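Local structure of phosphotriesterase family protein (Listeria monocytogenes serotype 4b str. H7858, 3PNZ) at residues E46-D51 and T277-Y282; I25-A30 and L40-K45; T6-I11 and D77-S82. The protein probably hydrolyses phosphorylated sugar lactones, as a zinc-dependent lactonase of the phosphotriesterase family with an amidohydrolase fold. All blocks are in the same frame, centred on the assembly; numbering follows the deposited sequence.

Contact 1: E46-D51 and T277-Y282. With PO4 (phosphate ion), chain L.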
loop_
_atom_site.group_PDB
_atom_site.type_symbol
_atom_site.label_atom_id
_atom_site.label_comp_id
_atom_site.label_asym_id
_atom_site.label_seq_id
_atom_site.Cartn_x
_atom_site.Cartn_y
_atom_site.Cartn_z
ATOM N N GLU A 46 -11.989 17.664 -0.346
ATOM C CA GLU A 46 -11.516 18.727 0.536
ATOM C C GLU A 46 -11.272 18.222 1.960
ATOM O O GLU A 46 -10.352 18.687 2.641
ATOM C CB GLU A 46 -12.467 19.927 0.525
ATOM C CG GLU A 46 -12.599 20.608 -0.850
ATOM C CD GLU A 46 -11.282 21.162 -1.393
ATOM O OE1 GLU A 46 -10.350 21.430 -0.600
ATOM O OE2 GLU A 46 -11.184 21.342 -2.628
ATOM N N LYS A 47 -12.082 17.262 2.403
ATOM C CA LYS A 47 -11.872 16.667 3.725
ATOM C C LYS A 47 -10.600 15.811 3.754
ATOM O O LYS A 47 -9.790 15.928 4.677
ATOM C CB LYS A 47 -13.098 15.866 4.184
ATOM C CG LYS A 47 -14.302 16.746 4.523
ATOM C CD LYS A 47 -15.501 15.934 4.998
ATOM C CE LYS A 47 -16.668 16.851 5.335
ATOM N NZ LYS A 47 -17.869 16.091 5.756
ATOM N N SER A 48 -10.416 14.972 2.738
ATOM C CA SER A 48 -9.188 14.189 2.641
ATOM C C SER A 48 -7.991 15.118 2.625
ATOM O O SER A 48 -6.987 14.870 3.294
ATOM C CB SER A 48 -9.190 13.298 1.401
ATOM O OG SER A 48 -10.277 12.392 1.423
ATOM N N GLN A 49 -8.110 16.212 1.878
ATOM C CA GLN A 49 -7.010 17.161 1.762
ATOM C C GLN A 49 -6.596 17.761 3.106
ATOM O O GLN A 49 -5.412 17.984 3.362
ATOM C CB GLN A 49 -7.350 18.265 0.755
ATOM C CG GLN A 49 -6.271 19.319 0.654
ATOM C CD GLN A 49 -6.466 20.237 -0.538
ATOM O OE1 GLN A 49 -7.098 19.862 -1.529
ATOM N NE2 GLN A 49 -5.921 21.444 -0.448
ATOM N N LEU A 50 -7.564 18.023 3.976
ATOM C CA LEU A 50 -7.241 18.583 5.282
ATOM C C LEU A 50 -6.342 17.643 6.096
ATOM O O LEU A 50 -5.424 18.100 6.777
ATOM C CB LEU A 50 -8.511 18.944 6.048
ATOM C CG LEU A 50 -9.278 20.130 5.457
ATOM C CD1 LEU A 50 -10.678 20.245 6.056
ATOM C CD2 LEU A 50 -8.496 21.412 5.661
ATOM N N ASP A 51 -6.591 16.335 6.017
ATOM C CA ASP A 51 -5.707 15.375 6.683
ATOM C C ASP A 51 -4.312 15.341 6.042
ATOM O O ASP A 51 -3.296 15.331 6.737
ATOM C CB ASP A 51 -6.310 13.968 6.690
ATOM C CG ASP A 51 -7.259 13.741 7.867
ATOM O OD1 ASP A 51 -6.902 12.971 8.795
ATOM O OD2 ASP A 51 -8.360 14.330 7.860
ATOM N N THR A 277 -14.203 7.321 9.654
ATOM C CA THR A 277 -13.991 7.349 11.100
ATOM C C THR A 277 -12.514 7.300 11.480
ATOM O O THR A 277 -12.172 7.451 12.652
ATOM C CB THR A 277 -14.726 6.195 11.807
ATOM O OG1 THR A 277 -14.392 4.955 11.173
ATOM C CG2 THR A 277 -16.244 6.404 11.742
ATOM N N TYR A 278 -11.642 7.099 10.492
ATOM C CA TYR A 278 -10.206 7.109 10.735
ATOM C C TYR A 278 -9.592 8.470 10.407
ATOM O O TYR A 278 -8.546 8.837 10.946
ATOM C CB TYR A 278 -9.513 6.055 9.887
ATOM C CG TYR A 278 -9.722 4.614 10.300
ATOM C CD1 TYR A 278 -10.374 4.281 11.486
ATOM C CD2 TYR A 278 -9.269 3.579 9.488
ATOM C CE1 TYR A 278 -10.559 2.949 11.852
ATOM C CE2 TYR A 278 -9.447 2.248 9.845
ATOM C CZ TYR A 278 -10.092 1.941 11.028
ATOM O OH TYR A 278 -10.265 0.619 11.386
ATOM N N TYR A 279 -10.227 9.204 9.498
ATOM C CA TYR A 279 -9.766 10.536 9.126
ATOM C C TYR A 279 -10.191 11.565 10.164
ATOM O O TYR A 279 -11.326 11.548 10.646
ATOM C CB TYR A 279 -10.311 10.921 7.750
ATOM C CG TYR A 279 -9.363 10.611 6.613
ATOM C CD1 TYR A 279 -9.136 9.298 6.196
ATOM C CD2 TYR A 279 -8.700 11.634 5.951
ATOM C CE1 TYR A 279 -8.258 9.016 5.150
ATOM C CE2 TYR A 279 -7.828 11.368 4.915
ATOM C CZ TYR A 279 -7.612 10.067 4.512
ATOM O OH TYR A 279 -6.732 9.838 3.478
ATOM N N LYS A 280 -9.268 12.454 10.510
ATOM C CA LYS A 280 -9.549 13.521 11.450
ATOM C C LYS A 280 -10.663 14.415 10.908
ATOM O O LYS A 280 -11.603 14.774 11.626
ATOM C CB LYS A 280 -8.282 14.338 11.700
ATOM C CG LYS A 280 -8.439 15.443 12.731
ATOM C CD LYS A 280 -7.128 16.181 12.951
ATOM C CE LYS A 280 -7.264 17.247 14.033
ATOM N NZ LYS A 280 -6.000 18.032 14.187
ATOM N N HIS A 281 -10.576 14.751 9.626
ATOM C CA HIS A 281 -11.478 15.759 9.069
ATOM C C HIS A 281 -12.731 15.205 8.396
ATOM O O HIS A 281 -13.506 15.953 7.800
ATOM C CB HIS A 281 -10.698 16.718 8.161
ATOM C CG HIS A 281 -9.613 17.446 8.885
ATOM N ND1 HIS A 281 -9.847 18.593 9.613
ATOM C CD2 HIS A 281 -8.297 17.165 9.038
ATOM C CE1 HIS A 281 -8.718 19.001 10.165
ATOM N NE2 HIS A 281 -7.763 18.151 9.832
ATOM N N TYR A 282 -12.935 13.895 8.491
ATOM C CA TYR A 282 -14.240 13.329 8.188
ATOM C C TYR A 282 -14.917 13.041 9.528
ATOM O O TYR A 282 -15.757 13.809 9.980
ATOM C CB TYR A 282 -14.136 12.027 7.396
ATOM C CG TYR A 282 -13.792 12.088 5.909
ATOM C CD1 TYR A 282 -14.791 12.016 4.942
ATOM C CD2 TYR A 282 -12.465 12.106 5.474
ATOM C CE1 TYR A 282 -14.483 12.012 3.577
ATOM C CE2 TYR A 282 -12.146 12.097 4.104
ATOM C CZ TYR A 282 -13.165 12.050 3.169
ATOM O OH TYR A 282 -12.875 12.025 1.822
HETATM P P PO4 L . -10.050 -1.697 8.648
HETATM O O1 PO4 L . -11.449 -1.750 9.202
HETATM O O2 PO4 L . -10.078 -0.934 7.342
HETATM O O3 PO4 L . -9.144 -0.961 9.608
HETATM O O4 PO4 L . -9.522 -3.095 8.395
HETATM O O HOH W 1 -17.248 15.751 8.613
#
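The carboxylate of Asp51 forms the tight heart of this contact. Its two oxygens face two successive backbone N-H groups where 277-282 turns into a short helix: Lys280 N gives a hydrogen bond of 3.0 Å to Asp51 OD1, and His281 N one of 2.9 Å to Asp51 OD2. Both oxygens use their syn lone pairs, so an aspartate, short and forked, fits the adjacent donors. With Leu288 N also bonding Asp51 OD1, three N-H groups hold the carboxylate and fix its rotation. Asp51 OD2 also lies in plane at the edge of the His281 ring, with carboxylate and ring 83° apart. Deeper in, Tyr282 OH donates to Ser48 OG at 2.7 Å; the small serine also bonds Ile25 O, and the tyrosine oxygen takes a bond from Asp44 N.

In the TIM barrel of the amidohydrolase fold, the helix 45-57 follows the first strand, 19-23, and 277-282 lies in the loop and short helix after the last, 267-269, so the contact joins the first and last beta-alpha units on the outside of the barrel. Tyr279 OH hydrogen-bonds the backbone O of His24, a zinc ligand.

The outer side is looser and rests on CH-pi contacts. Leu50 CB sits over one face of the His281 imidazole, 3.6 Å from the ring centroid, while Lys280 CG lies over the opposite face and Asp54 bonds His281 NE2. Lys47 lays CB over the centre of the Tyr282 ring, 3.8 Å from its centroid, then runs on extended to a water 2.9 Å from Lys47 NZ, which bridges to Tyr282 O. At the other end Tyr278 OH donates a 2.6 Å bond to O3 of a phosphate ion, also held by Lys242, Lys244, Tyr245 and Arg275; it probably comes from the crystallisation liquor, but may mark where a substrate's phosphate binds.

Contact 2: I25-A30 and L40-K45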
loop_
_atom_site.group_PDB
_atom_site.type_symbol
_atom_site.label_atom_id
_atom_site.label_comp_id
_atom_site.label_asym_id
_atom_site.label_seq_id
_atom_site.Cartn_x
_atom_site.Cartn_y
_atom_site.Cartn_z
ATOM N N ILE A 25 -6.649 7.737 0.212
ATOM C CA ILE A 25 -6.844 9.181 0.308
ATOM C C ILE A 25 -8.230 9.605 -0.169
ATOM O O ILE A 25 -9.010 10.196 0.585
ATOM C CB ILE A 25 -5.761 9.936 -0.486
ATOM C CG1 ILE A 25 -4.376 9.511 -0.007
ATOM C CG2 ILE A 25 -5.936 11.444 -0.315
ATOM C CD1 ILE A 25 -3.234 10.034 -0.887
ATOM N N VAL A 26 -8.538 9.296 -1.420
ATOM C CA VAL A 26 -9.883 9.492 -1.950
ATOM C C VAL A 26 -10.258 8.249 -2.733
ATOM O O VAL A 26 -9.603 7.905 -3.722
ATOM C CB VAL A 26 -9.964 10.723 -2.892
ATOM C CG1 VAL A 26 -11.408 10.960 -3.337
ATOM C CG2 VAL A 26 -9.412 11.959 -2.203
ATOM N N CYS A 27 -11.303 7.558 -2.292
ATOM C CA CYS A 27 -11.689 6.321 -2.953
ATOM C C CYS A 27 -13.129 5.953 -2.648
ATOM O O CYS A 27 -13.630 6.216 -1.553
ATOM C CB CYS A 27 -10.746 5.176 -2.565
ATOM S SG CYS A 27 -10.538 4.946 -0.781
ATOM N N VAL A 28 -13.784 5.337 -3.624
ATOM C CA VAL A 28 -15.179 4.933 -3.492
ATOM C C VAL A 28 -15.331 3.500 -4.008
ATOM O O VAL A 28 -15.849 3.271 -5.098
ATOM C CB VAL A 28 -16.107 5.891 -4.270
ATOM C CG1 VAL A 28 -17.584 5.592 -3.960
ATOM C CG2 VAL A 28 -15.773 7.331 -3.940
ATOM N N PRO A 29 -14.848 2.523 -3.224
ATOM C CA PRO A 29 -14.842 1.104 -3.600
ATOM C C PRO A 29 -16.230 0.633 -4.027
ATOM O O PRO A 29 -17.170 0.777 -3.251
ATOM C CB PRO A 29 -14.448 0.391 -2.299
ATOM C CG PRO A 29 -13.804 1.412 -1.453
ATOM C CD PRO A 29 -14.277 2.768 -1.888
ATOM N N ALA A 30 -16.358 0.090 -5.232
ATOM C CA ALA A 30 -17.666 -0.313 -5.741
ATOM C C ALA A 30 -18.338 -1.311 -4.810
ATOM O O ALA A 30 -19.505 -1.161 -4.456
ATOM C CB ALA A 30 -17.535 -0.905 -7.133
ATOM N N LEU A 40 -16.566 3.315 4.528
ATOM C CA LEU A 40 -15.432 2.884 3.705
ATOM C C LEU A 40 -15.331 3.668 2.403
ATOM O O LEU A 40 -14.558 3.312 1.516
ATOM C CB LEU A 40 -15.526 1.392 3.408
ATOM C CG LEU A 40 -15.161 0.493 4.597
ATOM C CD1 LEU A 40 -15.698 -0.911 4.378
ATOM C CD2 LEU A 40 -13.640 0.478 4.807
ATOM N N LEU A 41 -16.112 4.735 2.292
ATOM C CA LEU A 41 -16.011 5.616 1.138
ATOM C C LEU A 41 -15.344 6.929 1.539
ATOM O O LEU A 41 -15.911 7.726 2.289
ATOM C CB LEU A 41 -17.393 5.881 0.537
ATOM C CG LEU A 41 -18.316 4.675 0.364
ATOM C CD1 LEU A 41 -19.647 5.116 -0.255
ATOM C CD2 LEU A 41 -17.673 3.577 -0.463
ATOM N N LEU A 42 -14.124 7.153 1.056
ATOM C CA LEU A 42 -13.455 8.423 1.283
ATOM C C LEU A 42 -13.810 9.325 0.108
ATOM O O LEU A 42 -13.067 9.417 -0.865
ATOM C CB LEU A 42 -11.940 8.232 1.387
ATOM C CG LEU A 42 -11.480 7.407 2.594
ATOM C CD1 LEU A 42 -9.962 7.206 2.594
ATOM C CD2 LEU A 42 -11.930 8.076 3.883
ATOM N N ASP A 43 -14.961 9.980 0.204
ATOM C CA ASP A 43 -15.596 10.562 -0.971
ATOM C C ASP A 43 -15.695 12.083 -0.946
ATOM O O ASP A 43 -16.540 12.655 -1.635
ATOM C CB ASP A 43 -16.986 9.948 -1.150
ATOM C CG ASP A 43 -17.867 10.133 0.075
ATOM O OD1 ASP A 43 -17.423 10.776 1.054
ATOM O OD2 ASP A 43 -19.016 9.645 0.051
ATOM N N ASP A 44 -14.833 12.732 -0.167
ATOM C CA ASP A 44 -14.798 14.195 -0.112
ATOM C C ASP A 44 -13.372 14.727 -0.239
ATOM O O ASP A 44 -12.610 14.728 0.725
ATOM C CB ASP A 44 -15.435 14.708 1.182
ATOM C CG ASP A 44 -15.641 16.217 1.181
ATOM O OD1 ASP A 44 -14.719 16.966 0.783
ATOM O OD2 ASP A 44 -16.738 16.655 1.584
ATOM N N LYS A 45 -13.026 15.206 -1.430
ATOM C CA LYS A 45 -11.664 15.659 -1.711
ATOM C C LYS A 45 -11.154 16.697 -0.707
ATOM O O LYS A 45 -10.009 16.629 -0.260
ATOM C CB LYS A 45 -11.567 16.184 -3.154
ATOM C CG LYS A 45 -10.192 16.724 -3.564
ATOM C CD LYS A 45 -10.025 18.198 -3.198
ATOM C CE LYS A 45 -8.952 18.865 -4.065
ATOM N NZ LYS A 45 -8.739 20.288 -3.668
#
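The flat groups here are peptides rather than rings, and Cys27 N approaches the Leu42 carbonyl in its own plane, on a lone pair of Leu42 O, at 2.9 Å with a C=O...N angle of 135°. The return bond, Leu42 N to Cys27 O at 2.8 Å, is weak because it is bent to 127° at the hydrogen. Together they make one antiparallel, hydrogen-bonded pair. Leu42 O is touched a second time by the CA-H of Val26, with Val26 CA 3.4 Å from that oxygen.

Apolar side chains flank the bridge. Cys27 takes the crowded chi1 position (52°), SG between its own N and carbonyl carbon, and this slim side chain reaches Leu42 CD1 at 4.1 Å. The two methyls of Val28 divide their contacts: CG1 meets Leu41 CD2 and CG2 meets Asp43 CB. The same Leu41 CD2 lies 3.8 Å from Pro29 CD, just before helix 30-33. At the far end Asp44 caps helix 45-57 through its OD1 and Lys47 N.

This lone bridge joins the two ends of the connection, which includes helix 30-33, between the first strand and first main helix of the TIM barrel, just after zinc ligands His22 and His24.

Contact 3: T6-I11 and D77-S82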
loop_
_atom_site.group_PDB
_atom_site.type_symbol
_atom_site.label_atom_id
_atom_site.label_comp_id
_atom_site.label_asym_id
_atom_site.label_seq_id
_atom_site.Cartn_x
_atom_site.Cartn_y
_atom_site.Cartn_z
ATOM N N THR A 6 6.280 9.172 -8.905
ATOM C CA THR A 6 5.168 9.852 -8.240
ATOM C C THR A 6 4.203 10.408 -9.285
ATOM O O THR A 6 4.508 10.435 -10.472
ATOM C CB THR A 6 5.639 11.012 -7.333
ATOM O OG1 THR A 6 6.031 12.130 -8.138
ATOM C CG2 THR A 6 6.799 10.586 -6.417
ATOM N N PHE A 7 3.032 10.850 -8.836
ATOM C CA PHE A 7 2.033 11.417 -9.731
ATOM C C PHE A 7 2.603 12.564 -10.562
ATOM O O PHE A 7 2.210 12.745 -11.712
ATOM C CB PHE A 7 0.829 11.927 -8.939
ATOM C CG PHE A 7 -0.222 10.879 -8.680
ATOM C CD1 PHE A 7 0.076 9.530 -8.789
ATOM C CD2 PHE A 7 -1.514 11.251 -8.339
ATOM C CE1 PHE A 7 -0.900 8.569 -8.555
ATOM C CE2 PHE A 7 -2.490 10.299 -8.093
ATOM C CZ PHE A 7 -2.183 8.959 -8.200
ATOM N N TYR A 8 3.512 13.336 -9.978
ATOM C CA TYR A 8 4.047 14.511 -10.672
ATOM C C TYR A 8 5.508 14.380 -11.101
ATOM O O TYR A 8 6.210 15.383 -11.261
ATOM C CB TYR A 8 3.825 15.782 -9.848
ATOM C CG TYR A 8 2.405 16.279 -9.957
ATOM C CD1 TYR A 8 1.985 16.984 -11.079
ATOM C CD2 TYR A 8 1.476 16.026 -8.953
ATOM C CE1 TYR A 8 0.684 17.428 -11.199
ATOM C CE2 TYR A 8 0.168 16.472 -9.063
ATOM C CZ TYR A 8 -0.219 17.175 -10.188
ATOM O OH TYR A 8 -1.514 17.624 -10.315
ATOM N N GLY A 9 5.957 13.149 -11.314
ATOM C CA GLY A 9 7.270 12.924 -11.899
ATOM C C GLY A 9 8.097 11.860 -11.199
ATOM O O GLY A 9 7.777 11.429 -10.081
ATOM N N ASP A 10 9.166 11.431 -11.866
ATOM C CA ASP A 10 10.105 10.491 -11.273
ATOM C C ASP A 10 11.145 11.271 -10.479
ATOM O O ASP A 10 11.754 12.212 -10.993
ATOM C CB ASP A 10 10.764 9.634 -12.357
ATOM C CG ASP A 10 9.751 8.829 -13.163
ATOM O OD1 ASP A 10 8.627 8.583 -12.661
ATOM O OD2 ASP A 10 10.072 8.439 -14.305
ATOM N N ILE A 11 11.333 10.894 -9.219
ATOM C CA ILE A 11 12.186 11.640 -8.310
ATOM C C ILE A 11 13.342 10.784 -7.812
ATOM O O ILE A 11 13.291 9.555 -7.896
ATOM C CB ILE A 11 11.384 12.192 -7.100
ATOM C CG1 ILE A 11 10.867 11.052 -6.211
ATOM C CG2 ILE A 11 10.237 13.057 -7.582
ATOM C CD1 ILE A 11 10.192 11.552 -4.928
ATOM N N ASP A 77 -8.734 13.532 -8.143
ATOM C CA ASP A 77 -8.863 14.195 -6.847
ATOM C C ASP A 77 -7.569 14.072 -6.050
ATOM O O ASP A 77 -7.124 15.022 -5.412
ATOM C CB ASP A 77 -10.023 13.593 -6.040
ATOM C CG ASP A 77 -11.389 13.944 -6.614
ATOM O OD1 ASP A 77 -11.650 15.144 -6.848
ATOM O OD2 ASP A 77 -12.208 13.024 -6.818
ATOM N N VAL A 78 -6.975 12.885 -6.074
ATOM C CA VAL A 78 -5.712 12.672 -5.376
ATOM C C VAL A 78 -4.596 13.528 -5.984
ATOM O O VAL A 78 -3.793 14.118 -5.267
ATOM C CB VAL A 78 -5.329 11.175 -5.360
ATOM C CG1 VAL A 78 -3.950 10.972 -4.747
ATOM C CG2 VAL A 78 -6.386 10.378 -4.586
ATOM N N ALA A 79 -4.558 13.605 -7.309
ATOM C CA ALA A 79 -3.582 14.457 -7.985
ATOM C C ALA A 79 -3.760 15.916 -7.573
ATOM O O ALA A 79 -2.783 16.618 -7.318
ATOM C CB ALA A 79 -3.691 14.306 -9.504
ATOM N N GLN A 80 -5.009 16.365 -7.483
ATOM C CA GLN A 80 -5.280 17.742 -7.081
ATOM C C GLN A 80 -4.820 18.006 -5.646
ATOM O O GLN A 80 -4.268 19.061 -5.347
ATOM C CB GLN A 80 -6.765 18.081 -7.249
ATOM C CG GLN A 80 -7.079 19.545 -6.997
ATOM C CD GLN A 80 -6.411 20.460 -8.011
ATOM O OE1 GLN A 80 -6.199 20.077 -9.163
ATOM N NE2 GLN A 80 -6.068 21.671 -7.583
ATOM N N ILE A 81 -5.029 17.033 -4.761
ATOM C CA ILE A 81 -4.564 17.155 -3.383
ATOM C C ILE A 81 -3.043 17.264 -3.321
ATOM O O ILE A 81 -2.497 18.095 -2.595
ATOM C CB ILE A 81 -5.040 15.955 -2.530
ATOM C CG1 ILE A 81 -6.571 15.967 -2.422
ATOM C CG2 ILE A 81 -4.411 16.000 -1.147
ATOM C CD1 ILE A 81 -7.169 14.759 -1.691
ATOM N N SER A 82 -2.363 16.413 -4.087
ATOM C CA SER A 82 -0.910 16.461 -4.184
ATOM C C SER A 82 -0.456 17.859 -4.603
ATOM O O SER A 82 0.404 18.466 -3.963
ATOM C CB SER A 82 -0.411 15.437 -5.201
ATOM O OG SER A 82 1.005 15.450 -5.279
#
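Two aromatic side chains from the tip of a small N-terminal hairpin pack here on one side of the helix 75-85, in a largely buried contact with hardly any polar bonding. Phe7 brings the CD2-CE2 side of its ring to the helix. Ala79 CA lies near the ring plane at the edge, 3.8 Å from Phe7 CD2, and Phe7 CE2 touches Val78 CG1 at 3.7 Å, the two side chains crossing at about a right angle. An alanine suits this spot because its lone methyl lets the ring come close to the helix backbone. Tyr8 follows alongside: its edge meets Ala79 O, to which Tyr8 OH gives a weak hydrogen bond of 3.4 Å. Ser82 OG lies 3.7 Å from Tyr8 CD2, but its polar need is met by Ile87 O.

The strands 4-6 and 9-11 form a hairpin joined by a type I beta turn from Thr6 to Gly9, placed at the end of the TIM barrel where strand 88-92 begins. That end is opposite the metal centre, and Phe7 is tied by its backbone to Ile89. The turn is well braced: Gly9 O accepts from Thr6 N and, at 2.7 Å, from Thr6 OG1, while Gly9 N bonds Thr6 O at 3.2 Å. Threonine thus adds a side-chain bond to the backbone pair, and its OG1 also receives a weak bond from Tyr8 N. Gly9 has backbone angles (phi 134°, psi 166°) that glycine, with no beta carbon to clash with the carbonyl O of Tyr8, adopts readily. Towards the surface, Tyr8 also stacks edge-to-face with Tyr148.

How the contacts relate
Contacts 2 and 3 are mainly buried, whereas contact 1 runs from a buried carboxylate out to solvent. Contacts 1 and 2 share the start of the first main helix: 40-45 leads straight into 46-51, and both lie towards the metal end of the barrel. The hairpin of contact 3 lies towards the other end, but its helix 75-85 links all three, because Ile81 CD1 packs against Ser48, Val26 and Ile25. The chemistry follows position: side-chain carboxylate and hydroxyl bonds to the short helix 280-283 in contact 1, a backbone bridge between two loops flanking helix 30-33 in contact 2, and aromatic packing with one weak bond in contact 3.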